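PDB 6G9C: immunomodulatory active chitinase from Trichuris suis, which probably hydrolyses chitin as a secreted family 18 glycoside hydrolase, and has immunomodulatory activity. Local coordinates for residues Q80-W83 against N84-D87; V137-L140 against Q141-F145; Y372-F375 against L376-C380; G202-V205 against P206-A209. All coordinates share one frame; numbering follows the deposited sequence.

Contact 1 of 4, residues Q80-W83 against N84-D87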
loop_
_atom_site.group_PDB
_atom_site.type_symbol
_atom_site.label_atom_id
_atom_site.label_comp_id
_atom_site.label_asym_id
_atom_site.label_seq_id
_atom_site.Cartn_x
_atom_site.Cartn_y
_atom_site.Cartn_z
ATOM N N GLN A 80 17.483 7.953 5.298
ATOM C CA GLN A 80 17.732 6.524 5.168
ATOM C C GLN A 80 19.163 6.208 5.577
ATOM O O GLN A 80 20.072 7.038 5.455
ATOM C CB GLN A 80 17.488 6.065 3.728
ATOM C CG GLN A 80 18.442 6.692 2.731
ATOM C CD GLN A 80 18.323 6.091 1.344
ATOM O OE1 GLN A 80 17.439 5.276 1.080
ATOM N NE2 GLN A 80 19.221 6.485 0.453
ATOM N N PHE A 81 19.358 5.005 6.087
ATOM C CA PHE A 81 20.694 4.585 6.474
ATOM C C PHE A 81 21.387 3.830 5.350
ATOM O O PHE A 81 22.541 4.122 5.021
ATOM C CB PHE A 81 20.628 3.726 7.739
ATOM C CG PHE A 81 21.929 3.640 8.470
ATOM C CD1 PHE A 81 22.956 2.842 7.991
ATOM C CD2 PHE A 81 22.134 4.366 9.627
ATOM C CE1 PHE A 81 24.162 2.767 8.660
ATOM C CE2 PHE A 81 23.337 4.297 10.297
ATOM C CZ PHE A 81 24.352 3.497 9.816
ATOM N N GLU A 82 20.697 2.867 4.748
ATOM C CA GLU A 82 21.289 2.068 3.686
ATOM C C GLU A 82 20.938 2.661 2.330
ATOM O O GLU A 82 19.854 3.220 2.134
ATOM C CB GLU A 82 20.818 0.611 3.758
ATOM C CG GLU A 82 21.403 -0.187 4.925
ATOM C CD GLU A 82 22.920 -0.312 4.855
ATOM O OE1 GLU A 82 23.487 -0.222 3.749
ATOM O OE2 GLU A 82 23.552 -0.499 5.910
ATOM N N TRP A 83 21.876 2.516 1.391
ATOM C CA TRP A 83 21.772 3.127 0.074
ATOM C C TRP A 83 20.488 2.759 -0.656
ATOM O O TRP A 83 20.080 3.487 -1.568
ATOM C CB TRP A 83 22.972 2.704 -0.774
ATOM C CG TRP A 83 22.917 1.256 -1.151
ATOM C CD1 TRP A 83 23.293 0.187 -0.380
ATOM C CD2 TRP A 83 22.437 0.710 -2.387
ATOM N NE1 TRP A 83 23.083 -0.987 -1.066
ATOM C CE2 TRP A 83 22.562 -0.695 -2.300
ATOM C CE3 TRP A 83 21.918 1.271 -3.559
ATOM C CZ2 TRP A 83 22.184 -1.543 -3.340
ATOM C CZ3 TRP A 83 21.545 0.427 -4.591
ATOM C CH2 TRP A 83 21.681 -0.963 -4.476
ATOM N N ASN A 84 19.847 1.642 -0.297
ATOM C CA ASN A 84 18.668 1.171 -1.014
ATOM C C ASN A 84 17.436 1.084 -0.120
ATOM O O ASN A 84 16.496 0.357 -0.450
ATOM C CB ASN A 84 18.946 -0.182 -1.685
ATOM C CG ASN A 84 19.387 -1.261 -0.699
ATOM O OD1 ASN A 84 19.779 -0.968 0.428
ATOM N ND2 ASN A 84 19.338 -2.518 -1.135
ATOM N N ASP A 85 17.416 1.804 1.006
ATOM C CA ASP A 85 16.240 1.793 1.876
ATOM C C ASP A 85 15.022 2.359 1.151
ATOM O O ASP A 85 14.024 1.658 0.932
ATOM C CB ASP A 85 16.510 2.598 3.152
ATOM C CG ASP A 85 17.296 1.823 4.201
ATOM O OD1 ASP A 85 17.147 0.585 4.288
ATOM O OD2 ASP A 85 18.065 2.467 4.948
ATOM N N ILE A 86 15.092 3.641 0.776
ATOM C CA ILE A 86 13.947 4.331 0.182
ATOM C C ILE A 86 13.573 3.709 -1.152
ATOM O O ILE A 86 12.389 3.501 -1.443
ATOM C CB ILE A 86 14.251 5.832 0.031
ATOM C CG1 ILE A 86 14.194 6.528 1.389
ATOM C CG2 ILE A 86 13.284 6.483 -0.946
ATOM C CD1 ILE A 86 14.932 7.861 1.410
ATOM N N ASP A 87 14.574 3.374 -1.972
ATOM C CA ASP A 87 14.318 2.891 -3.323
ATOM C C ASP A 87 13.857 1.437 -3.369
ATOM O O ASP A 87 13.086 1.076 -4.263
ATOM C CB ASP A 87 15.577 3.062 -4.180
ATOM C CG ASP A 87 15.847 4.514 -4.532
ATOM O OD1 ASP A 87 14.956 5.354 -4.293
ATOM O OD2 ASP A 87 16.949 4.819 -5.041
HETATM O O HOH W 1 17.205 4.309 -1.502
#
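Q80 reaches forward from the start of the loop that follows strand 78-79 to the first turn of helix 85-94. Its CB lies 3.6 Å from CB of D85, and CG and CD pass CD1 of I86, whose side chain crosses that of Q80 at about a right angle. With chi1 at 64° and the chain extended beyond CG, the amide oxygen OE1 arrives 2.9 Å from the backbone N of I86, in an almost straight bond (173°). OE1 also accepts from a water that in turn links W83 O and D87 N. A glutamine is long enough to bring a neutral acceptor to the N-H of I86.

D85 answers in the other direction: OD2 takes the N-H of E82 at 2.7 Å, from above the carboxylate plane, and more weakly that of F81, while OD1 is held by Y67. Alongside, the amide of N84 stacks on the W83 indole, the planes 3° apart, with CB 3.6 Å from the centroid of the six-membered ring, a CH-pi contact; ND2 of N84 bonds to Q44. The type I beta turn E82-D85, closed from D85 N to E82 O, runs into the N-terminus of helix 85-94, with N84 at the N-cap position, in the family 18 TIM barrel.

Contact 2 of 4, residues V137-L140 against Q141-F145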
loop_
_atom_site.group_PDB
_atom_site.type_symbol
_atom_site.label_atom_id
_atom_site.label_comp_id
_atom_site.label_asym_id
_atom_site.label_seq_id
_atom_site.Cartn_x
_atom_site.Cartn_y
_atom_site.Cartn_z
ATOM N N VAL A 137 8.550 13.515 10.847
ATOM C CA VAL A 137 7.172 13.409 10.372
ATOM C C VAL A 137 7.132 13.418 8.853
ATOM O O VAL A 137 6.409 12.621 8.227
ATOM C CB VAL A 137 6.310 14.530 10.978
ATOM C CG1 VAL A 137 5.149 14.848 10.070
ATOM C CG2 VAL A 137 5.811 14.108 12.338
ATOM N N SER A 138 7.944 14.279 8.237
ATOM C CA SER A 138 8.034 14.302 6.782
ATOM C C SER A 138 8.555 12.974 6.244
ATOM O O SER A 138 7.998 12.419 5.291
ATOM C CB SER A 138 8.924 15.459 6.327
ATOM O OG SER A 138 8.386 16.702 6.747
ATOM N N PHE A 139 9.618 12.444 6.856
ATOM C CA PHE A 139 10.208 11.195 6.380
ATOM C C PHE A 139 9.228 10.040 6.512
ATOM O O PHE A 139 9.137 9.190 5.619
ATOM C CB PHE A 139 11.494 10.891 7.156
ATOM C CG PHE A 139 12.351 9.827 6.526
ATOM C CD1 PHE A 139 13.229 10.140 5.500
ATOM C CD2 PHE A 139 12.283 8.507 6.968
ATOM C CE1 PHE A 139 14.031 9.152 4.921
ATOM C CE2 PHE A 139 13.077 7.511 6.393
ATOM C CZ PHE A 139 13.950 7.831 5.370
ATOM N N LEU A 140 8.489 9.995 7.624
ATOM C CA LEU A 140 7.524 8.922 7.846
ATOM C C LEU A 140 6.432 8.944 6.785
ATOM O O LEU A 140 6.127 7.913 6.172
ATOM C CB LEU A 140 6.915 9.039 9.244
ATOM C CG LEU A 140 7.832 8.715 10.436
ATOM C CD1 LEU A 140 7.161 9.112 11.751
ATOM C CD2 LEU A 140 8.282 7.237 10.444
ATOM N N GLN A 141 5.833 10.119 6.550
ATOM C CA GLN A 141 4.717 10.195 5.612
ATOM C C GLN A 141 5.186 10.033 4.172
ATOM O O GLN A 141 4.489 9.412 3.361
ATOM C CB GLN A 141 3.943 11.509 5.784
ATOM C CG GLN A 141 3.159 11.598 7.096
ATOM C CD GLN A 141 1.734 12.142 6.919
ATOM O OE1 GLN A 141 1.515 13.133 6.224
ATOM N NE2 GLN A 141 0.766 11.497 7.569
ATOM N N GLN A 142 6.364 10.575 3.829
ATOM C CA GLN A 142 6.873 10.413 2.471
ATOM C C GLN A 142 7.072 8.940 2.131
ATOM O O GLN A 142 6.915 8.544 0.973
ATOM C CB GLN A 142 8.193 11.166 2.287
ATOM C CG GLN A 142 8.064 12.700 2.238
ATOM C CD GLN A 142 9.387 13.432 2.494
ATOM O OE1 GLN A 142 10.388 12.836 2.907
ATOM N NE2 GLN A 142 9.385 14.740 2.258
ATOM N N ASN A 143 7.392 8.114 3.124
ATOM C CA ASN A 143 7.763 6.731 2.878
ATOM C C ASN A 143 6.699 5.749 3.348
ATOM O O ASN A 143 6.947 4.529 3.364
ATOM C CB ASN A 143 9.127 6.450 3.516
ATOM C CG ASN A 143 10.253 7.175 2.784
ATOM O OD1 ASN A 143 10.612 6.808 1.665
ATOM N ND2 ASN A 143 10.784 8.230 3.394
ATOM N N LYS A 144 5.507 6.254 3.689
ATOM C CA LYS A 144 4.305 5.449 3.913
ATOM C C LYS A 144 4.387 4.616 5.186
ATOM O O LYS A 144 3.756 3.563 5.276
ATOM C CB LYS A 144 4.011 4.531 2.712
ATOM C CG LYS A 144 4.006 5.236 1.365
ATOM C CD LYS A 144 2.920 6.281 1.294
ATOM C CE LYS A 144 2.276 6.294 -0.088
ATOM N NZ LYS A 144 3.274 6.495 -1.173
ATOM N N PHE A 145 5.160 5.060 6.176
ATOM C CA PHE A 145 5.213 4.343 7.440
ATOM C C PHE A 145 3.934 4.559 8.247
ATOM O O PHE A 145 3.234 5.572 8.108
ATOM C CB PHE A 145 6.441 4.769 8.259
ATOM C CG PHE A 145 7.724 4.154 7.764
ATOM C CD1 PHE A 145 8.072 2.863 8.135
ATOM C CD2 PHE A 145 8.552 4.848 6.901
ATOM C CE1 PHE A 145 9.237 2.272 7.661
ATOM C CE2 PHE A 145 9.731 4.269 6.430
ATOM C CZ PHE A 145 10.066 2.978 6.806
#
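A Schellman motif ends helix 126-142 here, at the edge of the TIM barrel, where the chain turns toward strand 147-151. The bond that defines it runs from F145 N to L140 O, at 3.0 Å, with a weaker one from K144 N to Q141 O inside it. K144, exposed and with positive phi, is the C-prime residue of the motif, where the chain leaves the helix.

N143, the first residue to leave helical geometry, uses its side chain to bond back to the last turn. ND2 donates a hydrogen bond to F139 O at 2.9 Å, lying in the carbonyl plane on a lone pair. The same nitrogen sits 3.5 Å above the F139 ring, over its centre, the amide tilted 49° to the ring. F139 has CG anti to its backbone N (chi1 -166°), which carries the ring round to meet this amide. Across the motif, CD2 of L140 touches CB of F145 at 3.8 Å, the hydrophobic contact that commonly accompanies this motif.

The polar face of the helix end meets the second subunit: OE1 of Q141 bonds to its T181, and NE2 of Q142 to its S182. On the inward face F139, L140 and F145 pack on L107 of strand 104-110, V137 and L140 lean on helix 160-181, and F139 and N143 touch I86 of helix 85-94.

Contact 3 of 4, residues Y372-F375 against L376-C380; sequences YDDF and LGSFC. With EDO (1,2-ethanediol), chain C.
OD1 of D374 is gripped by F379 N at 3.0 Å, by a water at 2.6 Å, and weakly by S378 N. D374 is the centre of an inverse gamma turn in the loop after strand 364-368 of the family 18 barrel, and its carboxylate gathers the N-H groups of the tight bend that follows. F379 N comes in on the syn side of OD1, 18° out of the carboxylate plane, whereas C380 N reaches the second oxygen, OD2, at 3.0 Å from well above that plane. With chi1 at -164°, CG stands anti to the backbone N, and the carboxylate is turned toward the N-H groups of 378-380. Aspartate suits the place because its short side chain offers two acceptors. Several backbone N-H donors would probably stabilise its negative charge.

The bend itself is closed by G377 N to D374 O; G377 has positive phi, a backbone shape glycine adopts without strain. The water on OD1 also accepts from L376 N, so it bridges the two. F375 and L376 lie side by side, CD2 of each 3.6 Å from the other, and the F375 ring meets Y52 edge-to-face. C380 ties the end of the bend to C315 on helix 311-319 by a disulfide. Upstream, Y372 OH is hydrogen-bonded to a 1,2-ethanediol, probably from the crystallisation liquor, that is also hydrogen-bonded to W368. At the sulfur end of the bend, SG of C380 lies 3.4 Å from OD2 of D374.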
loop_
_atom_site.group_PDB
_atom_site.type_symbol
_atom_site.label_atom_id
_atom_site.label_comp_id
_atom_site.label_asym_id
_atom_site.label_seq_id
_atom_site.Cartn_x
_atom_site.Cartn_y
_atom_site.Cartn_z
ATOM N N TYR A 372 17.185 -13.821 12.018
ATOM C CA TYR A 372 17.966 -14.812 12.756
ATOM C C TYR A 372 17.256 -16.151 12.901
ATOM O O TYR A 372 17.901 -17.146 13.253
ATOM C CB TYR A 372 18.306 -14.294 14.148
ATOM C CG TYR A 372 19.239 -13.114 14.205
ATOM C CD1 TYR A 372 20.245 -12.924 13.259
ATOM C CD2 TYR A 372 19.119 -12.188 15.234
ATOM C CE1 TYR A 372 21.120 -11.820 13.357
ATOM C CE2 TYR A 372 19.960 -11.105 15.331
ATOM C CZ TYR A 372 20.961 -10.927 14.404
ATOM O OH TYR A 372 21.783 -9.825 14.551
ATOM N N ASP A 373 15.949 -16.193 12.657
ATOM C CA ASP A 373 15.199 -17.435 12.663
ATOM C C ASP A 373 15.569 -18.253 11.424
ATOM O O ASP A 373 16.195 -17.760 10.480
ATOM C CB ASP A 373 13.703 -17.123 12.679
ATOM C CG ASP A 373 12.836 -18.252 13.221
ATOM O OD1 ASP A 373 13.309 -19.381 13.491
ATOM O OD2 ASP A 373 11.620 -17.987 13.362
ATOM N N ASP A 374 15.155 -19.512 11.418
ATOM C CA ASP A 374 15.282 -20.352 10.220
ATOM C C ASP A 374 14.182 -19.940 9.239
ATOM O O ASP A 374 13.167 -20.611 9.072
ATOM C CB ASP A 374 15.198 -21.830 10.600
ATOM C CG ASP A 374 15.693 -22.780 9.490
ATOM O OD1 ASP A 374 16.485 -22.369 8.608
ATOM O OD2 ASP A 374 15.295 -23.969 9.521
ATOM N N PHE A 375 14.379 -18.776 8.607
ATOM C CA PHE A 375 13.287 -18.183 7.835
ATOM C C PHE A 375 13.054 -18.874 6.495
ATOM O O PHE A 375 11.966 -18.730 5.925
ATOM C CB PHE A 375 13.520 -16.678 7.622
ATOM C CG PHE A 375 14.806 -16.347 6.928
ATOM C CD1 PHE A 375 15.966 -16.151 7.664
ATOM C CD2 PHE A 375 14.852 -16.213 5.544
ATOM C CE1 PHE A 375 17.160 -15.839 7.039
ATOM C CE2 PHE A 375 16.043 -15.899 4.904
ATOM C CZ PHE A 375 17.202 -15.711 5.660
ATOM N N LEU A 376 14.030 -19.621 5.978
ATOM C CA LEU A 376 13.783 -20.452 4.803
ATOM C C LEU A 376 13.398 -21.875 5.163
ATOM O O LEU A 376 13.042 -22.647 4.267
ATOM C CB LEU A 376 15.015 -20.501 3.887
ATOM C CG LEU A 376 15.589 -19.189 3.338
ATOM C CD1 LEU A 376 16.764 -19.500 2.405
ATOM C CD2 LEU A 376 14.530 -18.338 2.632
ATOM N N GLY A 377 13.460 -22.243 6.441
ATOM C CA GLY A 377 13.314 -23.643 6.811
ATOM C C GLY A 377 14.388 -24.557 6.261
ATOM O O GLY A 377 14.153 -25.762 6.116
ATOM N N SER A 378 15.572 -24.024 5.948
ATOM C CA SER A 378 16.605 -24.790 5.249
ATOM C C SER A 378 17.753 -25.239 6.145
ATOM O O SER A 378 18.572 -26.059 5.706
ATOM C CB SER A 378 17.184 -23.964 4.092
ATOM O OG SER A 378 17.973 -22.889 4.598
ATOM N N PHE A 379 17.847 -24.720 7.370
ATOM C CA PHE A 379 18.957 -25.050 8.252
ATOM C C PHE A 379 18.614 -26.085 9.315
ATOM O O PHE A 379 19.497 -26.844 9.717
ATOM C CB PHE A 379 19.474 -23.789 8.952
ATOM C CG PHE A 379 20.265 -22.873 8.060
ATOM C CD1 PHE A 379 21.627 -23.083 7.864
ATOM C CD2 PHE A 379 19.656 -21.791 7.432
ATOM C CE1 PHE A 379 22.369 -22.235 7.051
ATOM C CE2 PHE A 379 20.392 -20.929 6.623
ATOM C CZ PHE A 379 21.750 -21.157 6.427
ATOM N N CYS A 380 17.376 -26.123 9.806
ATOM C CA CYS A 380 17.013 -27.021 10.896
ATOM C C CYS A 380 16.284 -28.256 10.373
ATOM O O CYS A 380 15.513 -28.187 9.410
ATOM C CB CYS A 380 16.130 -26.307 11.921
ATOM S SG CYS A 380 16.735 -24.682 12.485
HETATM C C1 EDO C . 22.105 -9.142 18.056
HETATM O O1 EDO C . 21.632 -8.486 16.878
HETATM C C2 EDO C . 23.497 -9.646 17.710
HETATM O O2 EDO C . 24.394 -8.560 17.448
HETATM O O HOH W 2 16.589 -20.746 6.603
#

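Contact 4 of 4, residues G202-V205 against P206-A209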
loop_
_atom_site.group_PDB
_atom_site.type_symbol
_atom_site.label_atom_id
_atom_site.label_comp_id
_atom_site.label_asym_id
_atom_site.label_seq_id
_atom_site.Cartn_x
_atom_site.Cartn_y
_atom_site.Cartn_z
ATOM N N GLY A 202 16.709 6.864 33.718
ATOM C CA GLY A 202 16.437 7.494 32.438
ATOM C C GLY A 202 14.988 7.686 32.034
ATOM O O GLY A 202 14.702 8.487 31.137
ATOM N N TYR A 203 14.062 6.980 32.679
ATOM C CA TYR A 203 12.683 6.889 32.210
ATOM C C TYR A 203 11.709 7.321 33.294
ATOM O O TYR A 203 11.665 6.711 34.368
ATOM C CB TYR A 203 12.343 5.468 31.791
ATOM C CG TYR A 203 13.200 4.862 30.702
ATOM C CD1 TYR A 203 14.402 4.224 31.003
ATOM C CD2 TYR A 203 12.779 4.884 29.373
ATOM C CE1 TYR A 203 15.173 3.638 30.004
ATOM C CE2 TYR A 203 13.534 4.293 28.373
ATOM C CZ TYR A 203 14.730 3.666 28.690
ATOM O OH TYR A 203 15.483 3.082 27.689
ATOM N N ASP A 204 10.900 8.338 32.994
ATOM C CA ASP A 204 9.763 8.714 33.837
ATOM C C ASP A 204 8.616 7.794 33.436
ATOM O O ASP A 204 7.862 8.076 32.497
ATOM C CB ASP A 204 9.416 10.193 33.650
ATOM C CG ASP A 204 8.370 10.693 34.641
ATOM O OD1 ASP A 204 7.469 9.906 35.006
ATOM O OD2 ASP A 204 8.437 11.880 35.045
ATOM N N VAL A 205 8.486 6.670 34.138
ATOM C CA VAL A 205 7.660 5.568 33.641
ATOM C C VAL A 205 6.174 5.935 33.615
ATOM O O VAL A 205 5.525 5.697 32.584
ATOM C CB VAL A 205 7.909 4.276 34.438
ATOM C CG1 VAL A 205 6.956 3.177 33.985
ATOM C CG2 VAL A 205 9.352 3.817 34.248
ATOM N N PRO A 206 5.587 6.515 34.676
ATOM C CA PRO A 206 4.153 6.853 34.584
ATOM C C PRO A 206 3.843 7.909 33.540
ATOM O O PRO A 206 2.791 7.841 32.890
ATOM C CB PRO A 206 3.812 7.334 36.002
ATOM C CG PRO A 206 4.874 6.751 36.866
ATOM C CD PRO A 206 6.105 6.782 36.036
ATOM N N ALA A 207 4.730 8.886 33.348
ATOM C CA ALA A 207 4.473 9.904 32.337
ATOM C C ALA A 207 4.592 9.325 30.934
ATOM O O ALA A 207 3.791 9.652 30.048
ATOM C CB ALA A 207 5.427 11.080 32.521
ATOM N N LEU A 208 5.587 8.461 30.713
ATOM C CA LEU A 208 5.768 7.855 29.396
ATOM C C LEU A 208 4.613 6.933 29.025
ATOM O O LEU A 208 4.271 6.822 27.842
ATOM C CB LEU A 208 7.082 7.081 29.348
ATOM C CG LEU A 208 8.348 7.930 29.351
ATOM C CD1 LEU A 208 9.545 7.015 29.588
ATOM C CD2 LEU A 208 8.483 8.716 28.050
ATOM N N ALA A 209 4.005 6.267 30.013
ATOM C CA ALA A 209 2.864 5.399 29.722
ATOM C C ALA A 209 1.729 6.174 29.064
ATOM O O ALA A 209 0.965 5.612 28.272
ATOM C CB ALA A 209 2.358 4.742 31.006
#
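The ring of Y203 meets L208 at its edge: the methyl CD1 lies near the ring plane, 3.9 Å from CD2 of the tyrosine, and at the same distance from its CB. The rings of W258 and Y163 also meet Y203 edge-to-face, and its OH bonds to S193 N, so an aromatic side chain with a polar tip suits this buried place. In L208 both torsions (chi1 -71°, chi2 169°) together bring CD1 back toward the tyrosine.

One residue on, D204 is the N-cap of helix 205-211. Its OD1 accepts from A207 N at 3.4 Å, a weak capping bond, while CB of A207 lies equally near that oxygen; a methyl is small enough to sit beside the carboxylate. The backbone O of D204 takes L208 N at 2.9 Å, nearly in line with the carbonyl, and V205 O takes A209 N. P206 fits the first turn, where its lack of an N-H costs no helical bond.

The negative carboxylate at the helix start would interact favourably with the helix dipole. Y203, just before the cap, and L208, four residues after it, pair as in a hydrophobic staple, which probably helps to fix where the helix begins.

Overall arrangement
Contacts 1 and 2 are neighbours, their centres about 13 Å apart: Q80 and I86 pack on F139 and N143, so the start of helix 85-94 lies against the end of helix 126-142. Contacts 3 and 4 lie apart from this pair and on opposite sides of the chain's centre, their own centres about 38 Å apart. All four mix buried and exposed residues. Contacts 1 and 4 begin helices, contact 2 ends one, and contact 3 shapes a loop without regular structure. Carboxylates receive backbone N-H groups in contacts 1, 3 and 4, whereas contact 2 relies on carbonyl acceptors. Contact 2 alone meets the second subunit, and contact 3 alone holds a disulfide cysteine.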